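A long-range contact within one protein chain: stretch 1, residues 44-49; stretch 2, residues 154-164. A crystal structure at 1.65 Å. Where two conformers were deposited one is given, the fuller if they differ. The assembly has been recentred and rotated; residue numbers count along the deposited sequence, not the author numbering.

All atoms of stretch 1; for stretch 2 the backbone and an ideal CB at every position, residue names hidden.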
# COMPACT_ATOMS: atom_id res chain seq x y z
N SER A 44 -11.83 -0.78 -14.64
CA SER A 44 -13.10 -0.36 -14.06
C SER A 44 -13.18 -0.78 -12.60
O SER A 44 -12.60 -1.79 -12.20
CB SER A 44 -14.27 -0.99 -14.83
OG SER A 44 -14.23 -0.61 -16.20
N LEU A 45 -13.89 0.01 -11.81
CA LEU A 45 -14.05 -0.28 -10.39
C LEU A 45 -15.54 -0.29 -10.07
O LEU A 45 -16.24 0.67 -10.37
CB LEU A 45 -13.31 0.76 -9.55
CG LEU A 45 -13.05 0.40 -8.09
CD1 LEU A 45 -11.86 1.17 -7.54
CD2 LEU A 45 -14.29 0.64 -7.24
N PHE A 46 -16.00 -1.39 -9.51
CA PHE A 46 -17.40 -1.56 -9.15
C PHE A 46 -17.51 -1.58 -7.64
O PHE A 46 -16.63 -2.11 -6.95
CB PHE A 46 -17.95 -2.89 -9.68
CG PHE A 46 -18.06 -2.95 -11.18
CD1 PHE A 46 -16.97 -3.33 -11.96
CD2 PHE A 46 -19.26 -2.65 -11.81
CE1 PHE A 46 -17.08 -3.39 -13.34
CE2 PHE A 46 -19.37 -2.71 -13.19
CZ PHE A 46 -18.29 -3.08 -13.95
N ILE A 47 -18.59 -1.01 -7.12
CA ILE A 47 -18.85 -1.09 -5.69
C ILE A 47 -20.15 -1.84 -5.44
O ILE A 47 -21.12 -1.68 -6.18
CB ILE A 47 -18.88 0.31 -5.05
CG1 ILE A 47 -17.50 0.97 -5.16
CG2 ILE A 47 -19.29 0.23 -3.59
CD1 ILE A 47 -17.35 2.23 -4.34
N CYS A 48 -20.16 -2.68 -4.41
CA CYS A 48 -21.36 -3.44 -4.07
C CYS A 48 -22.49 -2.55 -3.58
O CYS A 48 -22.29 -1.67 -2.74
CB CYS A 48 -21.05 -4.47 -2.98
SG CYS A 48 -19.90 -5.73 -3.48
N ASP A 49 -23.68 -2.81 -4.11
CA ASP A 49 -24.92 -2.19 -3.63
C ASP A 49 -25.73 -3.33 -3.03
O ASP A 49 -26.52 -3.97 -3.71
CB ASP A 49 -25.68 -1.55 -4.81
CG ASP A 49 -26.93 -0.81 -4.37
OD1 ASP A 49 -27.31 -0.90 -3.18
OD2 ASP A 49 -27.55 -0.15 -5.23
N UNK A 154 -5.71 -1.56 -0.52
CA UNK A 154 -5.76 -0.13 -0.24
C UNK A 154 -7.15 0.40 -0.60
O UNK A 154 -7.76 1.14 0.17
CB UNK A 154 -4.67 0.62 -1.01
N UNK A 155 -7.65 0.02 -1.77
CA UNK A 155 -8.98 0.44 -2.21
C UNK A 155 -10.07 0.00 -1.24
O UNK A 155 -11.01 0.75 -0.97
CB UNK A 155 -9.27 -0.12 -3.60
N UNK A 156 -9.94 -1.21 -0.70
CA UNK A 156 -10.91 -1.71 0.28
C UNK A 156 -10.95 -0.80 1.50
O UNK A 156 -12.03 -0.46 2.00
CB UNK A 156 -10.57 -3.14 0.70
N UNK A 157 -9.78 -0.41 1.99
CA UNK A 157 -9.70 0.46 3.15
C UNK A 157 -10.33 1.82 2.86
O UNK A 157 -11.04 2.38 3.69
CB UNK A 157 -8.24 0.63 3.58
N UNK A 158 -10.06 2.34 1.67
CA UNK A 158 -10.61 3.64 1.28
C UNK A 158 -12.13 3.60 1.17
O UNK A 158 -12.82 4.52 1.62
CB UNK A 158 -10.01 4.09 -0.05
N UNK A 159 -12.67 2.54 0.58
CA UNK A 159 -14.11 2.37 0.50
C UNK A 159 -14.74 2.19 1.89
O UNK A 159 -15.77 2.80 2.21
CB UNK A 159 -14.44 1.17 -0.39
N UNK A 160 -14.12 1.37 2.72
CA UNK A 160 -14.62 1.16 4.07
C UNK A 160 -14.64 2.46 4.87
O UNK A 160 -15.57 2.72 5.63
CB UNK A 160 -13.77 0.11 4.79
N UNK A 161 -13.60 3.27 4.70
CA UNK A 161 -13.49 4.53 5.42
C UNK A 161 -14.58 5.49 4.98
O UNK A 161 -15.22 6.15 5.80
CB UNK A 161 -12.11 5.16 5.20
N UNK A 162 -14.80 5.57 3.67
CA UNK A 162 -15.86 6.41 3.12
C UNK A 162 -17.23 6.01 3.66
O UNK A 162 -18.04 6.86 4.03
CB UNK A 162 -15.86 6.33 1.59
N UNK A 163 -17.49 4.70 3.69
CA UNK A 163 -18.74 4.19 4.22
C UNK A 163 -18.91 4.55 5.69
O UNK A 163 -19.98 4.98 6.12
CB UNK A 163 -18.81 2.67 4.04
N UNK A 164 -17.84 4.37 6.46
CA UNK A 164 -17.87 4.63 7.89
C UNK A 164 -18.07 6.11 8.22
O UNK A 164 -18.48 6.45 9.33
CB UNK A 164 -16.57 4.13 8.53

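Stretch 1 is an extended strand whose alternate side chains, L45 and I47, point toward a helix formed by stretch 2, while F46 and D49 point away. The two axes approach to 11.3 Å at an angle of 43° between their N-to-C directions. All eleven helix positions have helical backbone angles, so glycine or proline would be poor guesses, and choice falls to what each CB meets.

Position 154 has nothing of the strand within 5.5 Å of its ideal CB, so polar, charged, aromatic or small side chains would all be compatible; the residue is H154, which makes no contact here.

At position 155 the CA-to-CB bond points toward the strand, and the ideal CB lies 4.9 Å from L45 CD1. The offering is purely aliphatic, with a gap that a medium-sized apolar side chain could close; leucine, isoleucine, methionine or valine would all be reasonable. The residue is L155. With chi1 m and chi2 t it brings its CD1 to 3.8 Å from L45 CD1, a normal van der Waals contact between methyl groups.

Positions 156, 157 and 158 turn their CB atoms out of the strand's reach, so small, polar or charged residues would serve equally as far as this contact goes. They are A156, A157 and E158, and none touches the strand.

Position 159, one helical turn after 155, again directs its CB toward the strand. Its CA is 8.5 Å from the CA of I47, and its ideal CB is 5.0 Å from I47 CD1, with L45 also nearby. A branched or long aliphatic side chain suits a site between two such neighbours, whereas a charge would find no partner in their methyl groups. The residue is I159, chi1 m and chi2 t, an extended path that carries its CD1 to 4.1 Å from I47 CD1 and 4.5 Å from L45 CD2. It thus joins both inward-facing residues of the strand.

Positions 160, 161 and 162 have no strand atom within 5.5 Å of the ideal CB, and many residues would be compatible. They are A160, H161 and A162, all without contact.

Position 163 points its CB toward the strand, but across a wider gap: nothing lies within 5.5 Å. A short side chain would stop before the strand, while a long one could pass beside I47 and approach the backbone carbonyl of C48. C48 O lies about 8.8 Å from the ideal CB of 163, so a long donor is needed; arginine has the reach, lysine would fall a little short, and glutamine could not get there. The residue is R163. In the conformer given, its NH2 lies 2.8 Å from C48 O and donates a hydrogen bond that is weak, because the N-H...acceptor angle is 129°. The carbonyl oxygen sits at the guanidinium edge, near its plane, and I47 CG2 packs 3.5 Å from R163 NH2.

Position 164 faces open space relative to the strand, where almost any helix-compatible residue could stand; it is A164.

Stretch 2, residues 154-164: HLAAEIAHARA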
# COMPACT_ATOMS: atom_id res chain seq x y z
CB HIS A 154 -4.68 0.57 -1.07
CG HIS A 154 -4.30 1.93 -0.57
ND1 HIS A 154 -4.93 2.54 0.50
CD2 HIS A 154 -3.35 2.79 -0.99
CE1 HIS A 154 -4.38 3.73 0.71
NE2 HIS A 154 -3.42 3.90 -0.18
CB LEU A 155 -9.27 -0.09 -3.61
CG LEU A 155 -8.28 0.37 -4.68
CD1 LEU A 155 -8.63 -0.23 -6.02
CD2 LEU A 155 -8.25 1.89 -4.76
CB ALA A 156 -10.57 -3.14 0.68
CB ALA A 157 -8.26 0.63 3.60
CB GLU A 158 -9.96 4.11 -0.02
CG GLU A 158 -8.45 4.30 0.09
CD GLU A 158 -8.06 5.42 1.05
OE1 GLU A 158 -8.63 6.52 0.92
OE2 GLU A 158 -7.21 5.20 1.94
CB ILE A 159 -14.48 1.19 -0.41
CG1 ILE A 159 -13.96 1.46 -1.83
CG2 ILE A 159 -15.99 0.94 -0.39
CD1 ILE A 159 -14.13 0.30 -2.80
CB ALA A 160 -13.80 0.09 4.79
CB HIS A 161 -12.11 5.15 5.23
CG HIS A 161 -11.91 6.44 5.97
ND1 HIS A 161 -11.77 7.65 5.32
CD2 HIS A 161 -11.85 6.70 7.29
CE1 HIS A 161 -11.62 8.61 6.22
NE2 HIS A 161 -11.66 8.06 7.42
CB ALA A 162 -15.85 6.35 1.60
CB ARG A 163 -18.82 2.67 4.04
CG ARG A 163 -18.96 2.25 2.59
CD ARG A 163 -19.48 0.82 2.45
NE ARG A 163 -20.31 0.69 1.26
CZ ARG A 163 -20.23 -0.32 0.40
NH1 ARG A 163 -19.35 -1.29 0.58
NH2 ARG A 163 -21.04 -0.35 -0.65
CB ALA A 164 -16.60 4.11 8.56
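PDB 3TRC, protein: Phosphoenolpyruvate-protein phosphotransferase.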